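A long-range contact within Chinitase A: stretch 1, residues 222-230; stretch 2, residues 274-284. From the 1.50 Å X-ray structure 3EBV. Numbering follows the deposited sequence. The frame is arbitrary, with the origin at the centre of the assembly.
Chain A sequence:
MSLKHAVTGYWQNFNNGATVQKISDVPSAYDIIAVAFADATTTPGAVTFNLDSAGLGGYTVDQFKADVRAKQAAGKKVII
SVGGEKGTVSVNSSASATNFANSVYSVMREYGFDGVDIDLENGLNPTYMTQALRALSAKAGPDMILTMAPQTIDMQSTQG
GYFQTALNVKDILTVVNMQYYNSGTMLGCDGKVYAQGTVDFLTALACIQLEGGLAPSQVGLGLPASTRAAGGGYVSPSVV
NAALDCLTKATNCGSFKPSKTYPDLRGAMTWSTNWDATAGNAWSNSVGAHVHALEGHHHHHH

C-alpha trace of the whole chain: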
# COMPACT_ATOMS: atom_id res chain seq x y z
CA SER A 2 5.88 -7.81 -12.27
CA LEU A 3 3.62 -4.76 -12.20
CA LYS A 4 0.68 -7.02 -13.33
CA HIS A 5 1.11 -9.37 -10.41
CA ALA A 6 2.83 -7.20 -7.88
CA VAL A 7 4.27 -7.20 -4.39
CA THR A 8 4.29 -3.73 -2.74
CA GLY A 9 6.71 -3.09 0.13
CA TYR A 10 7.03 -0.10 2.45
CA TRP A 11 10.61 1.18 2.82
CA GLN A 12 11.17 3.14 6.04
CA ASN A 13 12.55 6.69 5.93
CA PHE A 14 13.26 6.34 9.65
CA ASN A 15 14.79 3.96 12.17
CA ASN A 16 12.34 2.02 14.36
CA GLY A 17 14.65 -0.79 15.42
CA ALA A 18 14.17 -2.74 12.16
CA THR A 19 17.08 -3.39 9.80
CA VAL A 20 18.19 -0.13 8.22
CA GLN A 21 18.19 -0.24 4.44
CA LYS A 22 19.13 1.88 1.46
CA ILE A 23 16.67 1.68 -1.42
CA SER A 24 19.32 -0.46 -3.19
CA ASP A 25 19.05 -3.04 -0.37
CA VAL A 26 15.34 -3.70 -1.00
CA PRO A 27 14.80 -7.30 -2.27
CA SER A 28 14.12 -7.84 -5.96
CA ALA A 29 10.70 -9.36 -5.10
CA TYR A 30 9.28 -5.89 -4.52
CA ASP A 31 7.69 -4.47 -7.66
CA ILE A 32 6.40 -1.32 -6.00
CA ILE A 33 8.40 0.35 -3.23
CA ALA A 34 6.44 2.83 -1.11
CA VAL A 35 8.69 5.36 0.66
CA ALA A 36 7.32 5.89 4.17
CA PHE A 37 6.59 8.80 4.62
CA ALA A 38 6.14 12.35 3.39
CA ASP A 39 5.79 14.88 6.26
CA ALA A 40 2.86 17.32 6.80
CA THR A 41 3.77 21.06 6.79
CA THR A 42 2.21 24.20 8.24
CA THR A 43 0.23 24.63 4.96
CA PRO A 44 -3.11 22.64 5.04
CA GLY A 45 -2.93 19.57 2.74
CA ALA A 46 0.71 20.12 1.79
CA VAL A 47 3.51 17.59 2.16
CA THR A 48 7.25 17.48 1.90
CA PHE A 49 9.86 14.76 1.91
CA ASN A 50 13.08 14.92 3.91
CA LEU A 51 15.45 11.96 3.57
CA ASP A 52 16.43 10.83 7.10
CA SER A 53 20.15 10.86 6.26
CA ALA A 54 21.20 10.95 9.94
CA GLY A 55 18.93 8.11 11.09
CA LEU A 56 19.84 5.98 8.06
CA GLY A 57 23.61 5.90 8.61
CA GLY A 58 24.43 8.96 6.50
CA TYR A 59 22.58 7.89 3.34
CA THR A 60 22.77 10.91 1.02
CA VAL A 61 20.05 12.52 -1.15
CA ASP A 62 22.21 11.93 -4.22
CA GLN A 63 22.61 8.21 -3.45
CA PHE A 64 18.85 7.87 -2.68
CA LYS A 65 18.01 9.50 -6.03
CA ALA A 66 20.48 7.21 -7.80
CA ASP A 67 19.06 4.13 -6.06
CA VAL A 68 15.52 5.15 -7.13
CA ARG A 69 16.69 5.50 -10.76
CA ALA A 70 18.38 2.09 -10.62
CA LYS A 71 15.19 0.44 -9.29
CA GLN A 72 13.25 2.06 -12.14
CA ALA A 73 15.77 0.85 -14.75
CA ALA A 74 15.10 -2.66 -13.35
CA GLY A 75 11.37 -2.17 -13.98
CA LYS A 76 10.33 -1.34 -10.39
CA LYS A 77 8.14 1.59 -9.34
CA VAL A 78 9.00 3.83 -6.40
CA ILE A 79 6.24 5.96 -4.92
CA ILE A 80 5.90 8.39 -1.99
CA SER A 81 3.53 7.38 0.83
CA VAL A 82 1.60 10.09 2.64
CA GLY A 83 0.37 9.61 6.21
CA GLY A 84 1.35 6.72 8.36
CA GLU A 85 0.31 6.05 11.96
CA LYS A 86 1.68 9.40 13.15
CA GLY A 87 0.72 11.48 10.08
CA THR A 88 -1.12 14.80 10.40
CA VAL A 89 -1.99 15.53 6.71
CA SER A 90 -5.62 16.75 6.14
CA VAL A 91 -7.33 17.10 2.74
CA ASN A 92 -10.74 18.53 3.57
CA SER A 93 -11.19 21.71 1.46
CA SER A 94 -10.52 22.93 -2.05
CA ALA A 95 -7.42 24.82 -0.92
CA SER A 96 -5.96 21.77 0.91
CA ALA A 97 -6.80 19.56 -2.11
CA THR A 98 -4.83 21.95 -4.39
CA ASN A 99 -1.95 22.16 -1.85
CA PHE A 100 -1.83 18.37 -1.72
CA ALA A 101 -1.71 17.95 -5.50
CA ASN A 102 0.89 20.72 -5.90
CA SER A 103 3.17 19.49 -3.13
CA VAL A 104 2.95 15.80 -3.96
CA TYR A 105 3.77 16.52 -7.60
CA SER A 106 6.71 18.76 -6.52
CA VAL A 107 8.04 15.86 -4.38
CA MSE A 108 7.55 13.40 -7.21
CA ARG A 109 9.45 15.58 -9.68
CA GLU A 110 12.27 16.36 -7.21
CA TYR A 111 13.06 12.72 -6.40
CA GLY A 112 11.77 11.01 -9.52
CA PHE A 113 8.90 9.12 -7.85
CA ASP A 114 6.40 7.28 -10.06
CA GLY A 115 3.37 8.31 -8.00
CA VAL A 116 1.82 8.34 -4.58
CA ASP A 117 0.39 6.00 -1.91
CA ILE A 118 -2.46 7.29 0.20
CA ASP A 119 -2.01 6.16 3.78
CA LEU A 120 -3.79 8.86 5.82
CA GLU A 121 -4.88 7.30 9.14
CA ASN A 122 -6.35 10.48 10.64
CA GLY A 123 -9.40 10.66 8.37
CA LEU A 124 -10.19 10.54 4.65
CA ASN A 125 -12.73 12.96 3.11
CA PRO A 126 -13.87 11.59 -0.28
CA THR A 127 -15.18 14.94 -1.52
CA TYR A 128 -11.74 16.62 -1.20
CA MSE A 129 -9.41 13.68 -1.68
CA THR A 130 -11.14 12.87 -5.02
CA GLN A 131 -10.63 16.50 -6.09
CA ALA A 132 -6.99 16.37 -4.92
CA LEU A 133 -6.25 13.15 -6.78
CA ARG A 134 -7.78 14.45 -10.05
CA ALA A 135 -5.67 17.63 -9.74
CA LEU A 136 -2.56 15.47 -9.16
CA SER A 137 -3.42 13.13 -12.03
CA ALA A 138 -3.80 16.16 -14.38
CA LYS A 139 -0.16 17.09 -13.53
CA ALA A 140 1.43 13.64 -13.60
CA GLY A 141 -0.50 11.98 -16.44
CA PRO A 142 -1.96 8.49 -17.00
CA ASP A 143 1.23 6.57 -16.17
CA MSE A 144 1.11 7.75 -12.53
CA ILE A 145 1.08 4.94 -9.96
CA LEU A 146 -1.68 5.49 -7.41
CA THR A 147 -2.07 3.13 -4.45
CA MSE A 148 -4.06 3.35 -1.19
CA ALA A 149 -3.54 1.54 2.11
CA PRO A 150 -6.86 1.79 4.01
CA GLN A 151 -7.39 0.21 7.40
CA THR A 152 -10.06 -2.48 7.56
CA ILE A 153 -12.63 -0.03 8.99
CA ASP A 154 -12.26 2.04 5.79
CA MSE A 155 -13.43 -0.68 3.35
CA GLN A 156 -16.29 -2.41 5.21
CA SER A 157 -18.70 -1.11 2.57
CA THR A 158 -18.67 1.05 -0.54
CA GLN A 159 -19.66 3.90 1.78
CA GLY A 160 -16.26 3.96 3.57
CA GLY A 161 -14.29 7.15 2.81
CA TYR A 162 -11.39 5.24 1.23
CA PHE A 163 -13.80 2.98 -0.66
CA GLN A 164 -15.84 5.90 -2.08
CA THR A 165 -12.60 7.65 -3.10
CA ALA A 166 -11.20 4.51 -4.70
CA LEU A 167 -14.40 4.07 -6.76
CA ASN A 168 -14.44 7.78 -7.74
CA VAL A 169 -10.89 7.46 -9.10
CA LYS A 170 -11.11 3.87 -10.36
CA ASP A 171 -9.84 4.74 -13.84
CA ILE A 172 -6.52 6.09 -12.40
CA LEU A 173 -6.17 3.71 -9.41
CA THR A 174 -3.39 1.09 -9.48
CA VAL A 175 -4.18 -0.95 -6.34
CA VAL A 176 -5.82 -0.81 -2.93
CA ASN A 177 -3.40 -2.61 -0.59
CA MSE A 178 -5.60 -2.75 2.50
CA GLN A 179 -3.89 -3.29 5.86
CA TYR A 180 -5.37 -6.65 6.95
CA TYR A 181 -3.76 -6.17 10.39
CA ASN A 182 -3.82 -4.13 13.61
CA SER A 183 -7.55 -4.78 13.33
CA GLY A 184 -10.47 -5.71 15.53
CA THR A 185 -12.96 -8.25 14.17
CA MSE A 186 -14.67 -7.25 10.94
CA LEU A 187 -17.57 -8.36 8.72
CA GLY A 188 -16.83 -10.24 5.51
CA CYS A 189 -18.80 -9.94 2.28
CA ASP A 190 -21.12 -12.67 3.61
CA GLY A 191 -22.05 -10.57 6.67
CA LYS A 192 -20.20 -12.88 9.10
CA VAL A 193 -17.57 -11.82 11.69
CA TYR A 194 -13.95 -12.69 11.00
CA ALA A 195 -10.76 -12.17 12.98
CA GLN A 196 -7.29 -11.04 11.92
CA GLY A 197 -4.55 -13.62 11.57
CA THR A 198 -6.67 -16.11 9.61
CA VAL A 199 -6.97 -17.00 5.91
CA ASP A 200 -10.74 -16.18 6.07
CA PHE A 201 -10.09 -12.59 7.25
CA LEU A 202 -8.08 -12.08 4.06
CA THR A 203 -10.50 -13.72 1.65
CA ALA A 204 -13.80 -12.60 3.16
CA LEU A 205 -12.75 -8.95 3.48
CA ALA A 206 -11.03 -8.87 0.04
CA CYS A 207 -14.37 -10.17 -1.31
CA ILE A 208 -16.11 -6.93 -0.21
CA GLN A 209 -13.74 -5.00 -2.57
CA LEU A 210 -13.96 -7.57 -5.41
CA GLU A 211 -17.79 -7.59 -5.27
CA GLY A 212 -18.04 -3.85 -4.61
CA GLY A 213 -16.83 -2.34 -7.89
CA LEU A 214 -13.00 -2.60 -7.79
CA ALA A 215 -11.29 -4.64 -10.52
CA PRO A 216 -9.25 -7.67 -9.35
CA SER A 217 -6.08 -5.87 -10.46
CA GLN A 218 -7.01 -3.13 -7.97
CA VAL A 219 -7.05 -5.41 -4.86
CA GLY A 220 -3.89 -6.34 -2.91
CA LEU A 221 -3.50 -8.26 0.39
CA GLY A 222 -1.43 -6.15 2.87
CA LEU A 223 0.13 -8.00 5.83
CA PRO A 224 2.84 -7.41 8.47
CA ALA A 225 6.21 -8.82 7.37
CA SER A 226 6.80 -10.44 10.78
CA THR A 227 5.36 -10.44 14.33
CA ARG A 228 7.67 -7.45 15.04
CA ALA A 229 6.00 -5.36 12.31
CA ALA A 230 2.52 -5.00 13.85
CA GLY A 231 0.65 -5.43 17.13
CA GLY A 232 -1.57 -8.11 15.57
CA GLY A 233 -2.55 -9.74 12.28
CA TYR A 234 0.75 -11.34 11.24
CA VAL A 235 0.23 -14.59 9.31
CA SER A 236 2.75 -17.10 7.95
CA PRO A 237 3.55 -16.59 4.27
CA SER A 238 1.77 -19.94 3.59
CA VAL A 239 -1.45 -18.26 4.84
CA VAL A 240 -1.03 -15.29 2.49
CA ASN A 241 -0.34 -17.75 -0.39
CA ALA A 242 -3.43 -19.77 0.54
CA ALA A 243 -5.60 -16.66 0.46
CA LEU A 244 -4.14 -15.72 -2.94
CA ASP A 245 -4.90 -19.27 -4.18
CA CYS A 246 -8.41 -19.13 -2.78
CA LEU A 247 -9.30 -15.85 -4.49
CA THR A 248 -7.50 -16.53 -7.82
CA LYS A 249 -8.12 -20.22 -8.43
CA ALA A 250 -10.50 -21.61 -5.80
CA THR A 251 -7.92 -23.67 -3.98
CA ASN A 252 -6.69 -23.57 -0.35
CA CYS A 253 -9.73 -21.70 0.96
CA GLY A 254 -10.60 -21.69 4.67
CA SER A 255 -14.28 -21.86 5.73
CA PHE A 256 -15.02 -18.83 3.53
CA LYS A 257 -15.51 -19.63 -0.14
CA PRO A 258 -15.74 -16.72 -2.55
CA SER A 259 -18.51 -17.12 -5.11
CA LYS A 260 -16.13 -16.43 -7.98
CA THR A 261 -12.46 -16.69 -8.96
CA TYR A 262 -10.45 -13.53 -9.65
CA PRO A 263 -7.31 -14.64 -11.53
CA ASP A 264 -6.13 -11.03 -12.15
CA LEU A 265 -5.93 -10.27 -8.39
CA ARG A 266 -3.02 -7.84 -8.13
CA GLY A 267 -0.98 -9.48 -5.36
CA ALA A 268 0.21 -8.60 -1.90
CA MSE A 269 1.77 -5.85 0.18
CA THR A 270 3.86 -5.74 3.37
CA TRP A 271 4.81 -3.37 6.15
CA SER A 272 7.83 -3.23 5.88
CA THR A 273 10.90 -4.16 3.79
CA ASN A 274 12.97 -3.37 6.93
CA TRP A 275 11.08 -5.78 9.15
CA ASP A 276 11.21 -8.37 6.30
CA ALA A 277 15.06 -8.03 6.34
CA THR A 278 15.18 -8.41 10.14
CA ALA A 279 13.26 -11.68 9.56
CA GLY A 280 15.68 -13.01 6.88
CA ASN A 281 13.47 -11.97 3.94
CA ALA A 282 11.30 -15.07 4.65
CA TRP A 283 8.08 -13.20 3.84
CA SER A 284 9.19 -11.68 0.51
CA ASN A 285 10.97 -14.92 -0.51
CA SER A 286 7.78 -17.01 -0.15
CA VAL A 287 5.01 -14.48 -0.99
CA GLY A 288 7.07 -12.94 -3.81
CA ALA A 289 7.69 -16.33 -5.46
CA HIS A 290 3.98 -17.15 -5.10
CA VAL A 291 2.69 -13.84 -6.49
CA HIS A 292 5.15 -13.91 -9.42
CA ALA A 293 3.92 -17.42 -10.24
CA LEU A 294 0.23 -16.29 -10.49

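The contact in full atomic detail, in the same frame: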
# COMPACT_ATOMS: atom_id res chain seq x y z
N GLY A 222 -2.54 -6.75 2.06
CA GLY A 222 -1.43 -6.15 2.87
C GLY A 222 -1.34 -6.82 4.25
O GLY A 222 -2.31 -6.90 4.97
N LEU A 223 -0.12 -7.27 4.57
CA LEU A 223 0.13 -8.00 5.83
C LEU A 223 1.40 -7.47 6.49
O LEU A 223 2.27 -6.90 5.83
CB LEU A 223 0.37 -9.50 5.55
CG LEU A 223 -0.84 -10.44 5.38
CD1 LEU A 223 -1.75 -10.37 6.58
CD2 LEU A 223 -1.60 -10.14 4.03
N PRO A 224 1.55 -7.73 7.81
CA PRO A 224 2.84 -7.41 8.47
C PRO A 224 3.90 -8.41 7.99
O PRO A 224 3.61 -9.62 7.83
CB PRO A 224 2.54 -7.64 9.98
CG PRO A 224 1.02 -7.69 10.09
CD PRO A 224 0.62 -8.35 8.75
N ALA A 225 5.14 -7.94 7.85
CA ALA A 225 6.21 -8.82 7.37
C ALA A 225 6.61 -9.90 8.39
O ALA A 225 7.19 -10.92 8.02
CB ALA A 225 7.46 -8.00 7.01
N SER A 226 6.39 -9.59 9.66
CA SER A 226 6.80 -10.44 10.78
C SER A 226 5.97 -10.06 12.01
O SER A 226 5.23 -9.07 11.97
CB SER A 226 8.30 -10.18 11.11
OG SER A 226 8.43 -8.93 11.79
N THR A 227 6.09 -10.82 13.12
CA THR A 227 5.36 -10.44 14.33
C THR A 227 5.89 -9.14 14.95
O THR A 227 5.19 -8.51 15.78
CB THR A 227 5.40 -11.55 15.44
OG1 THR A 227 6.77 -11.90 15.65
CG2 THR A 227 4.60 -12.78 14.98
N ARG A 228 7.09 -8.73 14.52
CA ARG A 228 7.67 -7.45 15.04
C ARG A 228 7.07 -6.22 14.34
O ARG A 228 7.19 -5.10 14.83
CB ARG A 228 9.19 -7.45 14.95
CG ARG A 228 9.84 -8.53 15.79
CD ARG A 228 11.36 -8.38 15.74
NE ARG A 228 12.01 -9.61 16.18
CZ ARG A 228 12.31 -9.90 17.45
NH1 ARG A 228 12.03 -9.02 18.42
NH2 ARG A 228 12.89 -11.05 17.75
N ALA A 229 6.42 -6.46 13.20
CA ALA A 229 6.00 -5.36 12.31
C ALA A 229 4.63 -4.76 12.64
O ALA A 229 4.26 -3.75 12.07
CB ALA A 229 6.02 -5.84 10.84
N ALA A 230 3.86 -5.44 13.50
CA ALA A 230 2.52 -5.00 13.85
C ALA A 230 2.12 -5.57 15.20
O ALA A 230 2.70 -6.59 15.61
CB ALA A 230 1.51 -5.44 12.75
N ASN A 274 11.96 -3.35 5.83
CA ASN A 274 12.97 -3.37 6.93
C ASN A 274 12.69 -4.49 7.89
O ASN A 274 13.62 -5.24 8.29
CB ASN A 274 12.95 -2.01 7.65
CG ASN A 274 13.13 -0.86 6.68
OD1 ASN A 274 12.16 -0.40 6.02
ND2 ASN A 274 14.37 -0.36 6.58
N TRP A 275 11.42 -4.66 8.28
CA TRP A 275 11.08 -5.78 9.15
C TRP A 275 11.25 -7.11 8.40
O TRP A 275 11.68 -8.11 9.00
CB TRP A 275 9.67 -5.65 9.70
CG TRP A 275 9.50 -4.58 10.72
CD1 TRP A 275 8.64 -3.53 10.67
CD2 TRP A 275 10.19 -4.47 11.97
NE1 TRP A 275 8.73 -2.76 11.81
CE2 TRP A 275 9.69 -3.31 12.62
CE3 TRP A 275 11.16 -5.25 12.63
CZ2 TRP A 275 10.15 -2.88 13.90
CZ3 TRP A 275 11.65 -4.81 13.89
CH2 TRP A 275 11.12 -3.64 14.51
N ASP A 276 10.98 -7.13 7.09
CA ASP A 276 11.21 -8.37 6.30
C ASP A 276 12.70 -8.78 6.41
O ASP A 276 13.02 -9.95 6.65
CB ASP A 276 10.76 -8.07 4.84
CG ASP A 276 10.86 -9.25 3.85
OD1 ASP A 276 10.60 -10.42 4.23
OD2 ASP A 276 11.18 -8.90 2.67
N ALA A 277 13.58 -7.79 6.29
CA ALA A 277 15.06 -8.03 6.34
C ALA A 277 15.47 -8.52 7.73
O ALA A 277 16.29 -9.46 7.82
CB ALA A 277 15.80 -6.76 6.00
N THR A 278 14.92 -7.91 8.79
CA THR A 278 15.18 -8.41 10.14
C THR A 278 14.83 -9.89 10.25
O THR A 278 15.51 -10.69 10.95
CB THR A 278 14.45 -7.54 11.18
OG1 THR A 278 15.13 -6.27 11.21
CG2 THR A 278 14.45 -8.22 12.57
N ALA A 279 13.75 -10.28 9.54
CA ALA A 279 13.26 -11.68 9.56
C ALA A 279 13.81 -12.50 8.39
O ALA A 279 13.16 -13.46 7.96
CB ALA A 279 11.70 -11.70 9.58
N GLY A 280 14.98 -12.15 7.86
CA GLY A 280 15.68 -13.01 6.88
C GLY A 280 15.05 -13.04 5.50
O GLY A 280 15.34 -13.95 4.71
N ASN A 281 14.19 -12.06 5.24
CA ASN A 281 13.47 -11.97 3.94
C ASN A 281 12.56 -13.20 3.73
O ASN A 281 12.26 -13.52 2.56
CB ASN A 281 14.41 -11.75 2.76
CG ASN A 281 15.13 -10.42 2.87
OD1 ASN A 281 14.57 -9.45 3.39
ND2 ASN A 281 16.35 -10.36 2.34
N ALA A 282 12.17 -13.88 4.80
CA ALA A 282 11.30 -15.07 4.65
C ALA A 282 9.98 -14.68 3.98
O ALA A 282 9.50 -15.40 3.06
CB ALA A 282 11.05 -15.70 6.00
N TRP A 283 9.40 -13.56 4.38
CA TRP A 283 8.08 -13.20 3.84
C TRP A 283 8.20 -12.90 2.34
O TRP A 283 7.44 -13.48 1.52
CB TRP A 283 7.50 -12.00 4.62
CG TRP A 283 6.03 -11.71 4.39
CD1 TRP A 283 5.00 -12.08 5.21
CD2 TRP A 283 5.46 -10.98 3.30
NE1 TRP A 283 3.79 -11.63 4.68
CE2 TRP A 283 4.04 -10.96 3.51
CE3 TRP A 283 5.98 -10.38 2.14
CZ2 TRP A 283 3.16 -10.31 2.62
CZ3 TRP A 283 5.12 -9.72 1.26
CH2 TRP A 283 3.71 -9.72 1.49
N SER A 284 9.10 -12.00 1.93
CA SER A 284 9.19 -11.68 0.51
C SER A 284 9.67 -12.88 -0.33
O SER A 284 9.26 -13.03 -1.51
CB SER A 284 10.02 -10.43 0.23
OG SER A 284 11.36 -10.58 0.73
O HOH W 1 2.07 -11.87 7.12
O HOH W 2 11.07 -8.67 11.76

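Two tryptophans and one alanine carry this contact, and no direct hydrogen bond crosses it. Direct contact across it is packing, and two waters make the polar links from one stretch to the other.

Trp275, on the helix, points its CA-to-CB bond toward stretch 1 and lays one ring face against the turn Ser226 to Ala229. Arg228 CB lies 4.1 Å from the centroid of the Trp275 six-membered ring, and Ala229 CA lies 3.8 Å from that of the Trp275 five-membered ring; both sit over the face, 26° and 19° off the ring normal. Ala229 CB also comes within 3.5 Å of Trp275 CD1. The type I turn, closed by Ala229 N to Ser226 O at 3.1 Å and supported by Arg228 N to Ser226 OG at 3.0 Å, presents these carbons together to the indole.

Ala225 marks the close approach of the backbones, its CA 5.1 Å from Asp276 CA. Its methyl lies along the helix backbone, with Ala225 CB 3.6 Å from Asp276 N and 4.1 Å from Trp275 C.

Trp283 packs from the next helix. Ala225 CA covers one face of its ring, and Leu223 CB approaches Trp283 CZ2 at 4.1 Å. The indole nitrogen is too far from Pro224 O for a direct bond, with NE1 to O at 3.7 Å, so water 1 joins them: it accepts from Trp283 NE1 at 3.0 Å and donates to Pro224 O at 2.8 Å. Water 2 similarly links Ser226 OG, 2.7 Å away, with Trp275 O, to which it donates at 2.9 Å.

Asp276 braces the second stretch internally, accepting from Ser284 N at OD1 (3.2 Å) and from Ser284 OG at OD2 (2.6 Å). These bonds tie together the two helical segments that carry the tryptophans.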